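Local coordinates for probable quinone reductase Qor (NADPH:quinone reductase) (Zeta-crystallin homolog protein) (Mycobacterium tuberculosis, PDB 4RVU) that binds NADPH and probably transfers its electrons to quinone substrates, at residues Gly159-Gln164 / Ile299-Gly304. Sequence-based numbering, arbitrary orientation.
Sequences GLILTQ and ITVAVG
Between 159-164 and 299-304 both hydrogen bonds run through one side chain, the carboxamide of Gln-164. Gln-164 starts with CG anti to its own carbonyl carbon (chi1 -64°) and runs out straight (chi2 179°), which lays the carboxamide alongside the backbone of Thr-300. OE1 of Gln-164 accepts from N of Thr-300 at 2.7 Å, and NE2 of Gln-164 gives a hydrogen to O of Thr-300 at 3.0 Å, so the amide grips both polar backbone atoms of a single residue. That carbonyl O lies almost in the plane of the amide, whereas the Thr-300 N-H meets OE1 from above the plane. The second N-H of the amide goes back to its own helix: NE2 of Gln-164 reaches O of Leu-160 at 3.2 Å, an oxygen that also takes the helical bond from N of Gln-164.

Beside this bridge the contact is aliphatic. CB of Gln-164 rests on CG2 of Ile-299 at 3.8 Å. Ile-161, one turn earlier, turns its two branches to different partners, crossing both obliquely: CG2 meets CD1 of Ile-299 at 4.1 Å, while CD1 touches CG2 of Val-301, also at 4.1 Å. Leu-290 and Ile-294 of helix 280-295 pack on Ile-299, and Ala-133 of helix 120-140 on Ile-161.

The bonds define the flip state of Gln-164: turned over, its oxygen would face the carbonyls of Thr-300 and Leu-160 and its NH2 the Thr-300 N-H. The amide thus ties loop residues 299-302, just ahead of strand 303-308, to the Rossmann-type helix that begins at the NADPH-binding residues Gly-157 and Val-158.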
loop_
_atom_site.group_PDB
_atom_site.type_symbol
_atom_site.label_atom_id
_atom_site.label_comp_id
_atom_site.label_asym_id
_atom_site.label_seq_id
_atom_site.Cartn_x
_atom_site.Cartn_y
_atom_site.Cartn_z
ATOM N N GLY A 159 -2.403 7.411 -19.456
ATOM C CA GLY A 159 -3.813 7.063 -19.393
ATOM C C GLY A 159 -4.320 6.194 -20.533
ATOM O O GLY A 159 -5.014 5.195 -20.299
ATOM N N LEU A 160 -3.991 6.575 -21.768
ATOM C CA LEU A 160 -4.465 5.832 -22.928
ATOM C C LEU A 160 -3.833 4.440 -22.973
ATOM O O LEU A 160 -4.473 3.481 -23.388
ATOM C CB LEU A 160 -4.180 6.602 -24.226
ATOM C CG LEU A 160 -5.015 7.854 -24.481
ATOM C CD1 LEU A 160 -4.400 8.631 -25.649
ATOM C CD2 LEU A 160 -6.458 7.472 -24.798
ATOM N N ILE A 161 -2.577 4.324 -22.547
ATOM C CA ILE A 161 -1.919 3.020 -22.553
ATOM C C ILE A 161 -2.518 2.111 -21.475
ATOM O O ILE A 161 -2.794 0.932 -21.732
ATOM C CB ILE A 161 -0.375 3.128 -22.397
ATOM C CG1 ILE A 161 0.219 3.912 -23.573
ATOM C CG2 ILE A 161 0.256 1.736 -22.386
ATOM C CD1 ILE A 161 1.731 4.197 -23.440
ATOM N N LEU A 162 -2.730 2.665 -20.281
ATOM C CA LEU A 162 -3.381 1.915 -19.201
ATOM C C LEU A 162 -4.741 1.392 -19.647
ATOM O O LEU A 162 -5.085 0.228 -19.410
ATOM C CB LEU A 162 -3.545 2.781 -17.941
ATOM C CG LEU A 162 -2.301 2.959 -17.072
ATOM C CD1 LEU A 162 -2.510 4.052 -16.041
ATOM C CD2 LEU A 162 -1.944 1.637 -16.382
ATOM N N THR A 163 -5.504 2.254 -20.309
ATOM C CA THR A 163 -6.881 1.934 -20.676
ATOM C C THR A 163 -6.913 0.803 -21.695
ATOM O O THR A 163 -7.604 -0.202 -21.493
ATOM C CB THR A 163 -7.595 3.173 -21.203
ATOM O OG1 THR A 163 -7.644 4.145 -20.149
ATOM C CG2 THR A 163 -9.013 2.845 -21.657
ATOM N N GLN A 164 -6.112 0.935 -22.751
ATOM C CA GLN A 164 -6.052 -0.101 -23.770
ATOM C C GLN A 164 -5.578 -1.423 -23.213
ATOM O O GLN A 164 -6.167 -2.472 -23.498
ATOM C CB GLN A 164 -5.124 0.320 -24.900
ATOM C CG GLN A 164 -5.588 1.530 -25.674
ATOM C CD GLN A 164 -4.593 1.892 -26.752
ATOM O OE1 GLN A 164 -4.560 1.268 -27.813
ATOM N NE2 GLN A 164 -3.754 2.887 -26.475
ATOM N N ILE A 299 -2.444 -3.069 -27.701
ATOM C CA ILE A 299 -2.468 -1.620 -27.555
ATOM C C ILE A 299 -1.949 -0.991 -28.838
ATOM O O ILE A 299 -1.225 -1.634 -29.610
ATOM C CB ILE A 299 -1.606 -1.119 -26.376
ATOM C CG1 ILE A 299 -0.115 -1.257 -26.681
ATOM C CG2 ILE A 299 -1.993 -1.811 -25.053
ATOM C CD1 ILE A 299 0.788 -0.716 -25.576
ATOM N N THR A 300 -2.332 0.261 -29.067
ATOM C CA THR A 300 -1.788 1.056 -30.162
ATOM C C THR A 300 -1.400 2.416 -29.598
ATOM O O THR A 300 -2.251 3.155 -29.108
ATOM C CB THR A 300 -2.814 1.230 -31.301
ATOM O OG1 THR A 300 -3.116 -0.052 -31.873
ATOM C CG2 THR A 300 -2.265 2.154 -32.405
ATOM N N VAL A 301 -0.109 2.745 -29.654
ATOM C CA VAL A 301 0.365 4.009 -29.104
ATOM C C VAL A 301 0.421 5.042 -30.206
ATOM O O VAL A 301 1.280 4.969 -31.085
ATOM C CB VAL A 301 1.743 3.871 -28.458
ATOM C CG1 VAL A 301 2.200 5.222 -27.896
ATOM C CG2 VAL A 301 1.705 2.821 -27.342
ATOM N N ALA A 302 -0.498 5.999 -30.172
ATOM C CA ALA A 302 -0.554 7.026 -31.211
ATOM C C ALA A 302 0.414 8.141 -30.854
ATOM O O ALA A 302 0.727 8.346 -29.681
ATOM C CB ALA A 302 -1.964 7.572 -31.341
ATOM N N VAL A 303 0.906 8.856 -31.858
ATOM C CA VAL A 303 1.699 10.050 -31.579
ATOM C C VAL A 303 0.724 11.212 -31.432
ATOM O O VAL A 303 0.175 11.690 -32.429
ATOM C CB VAL A 303 2.702 10.344 -32.708
ATOM C CG1 VAL A 303 3.537 11.576 -32.367
ATOM C CG2 VAL A 303 3.603 9.136 -32.935
ATOM N N GLY A 304 0.500 11.662 -30.199
ATOM C CA GLY A 304 -0.553 12.638 -29.922
ATOM C C GLY A 304 -0.214 14.083 -30.251
ATOM O O GLY A 304 -1.100 14.921 -30.417
#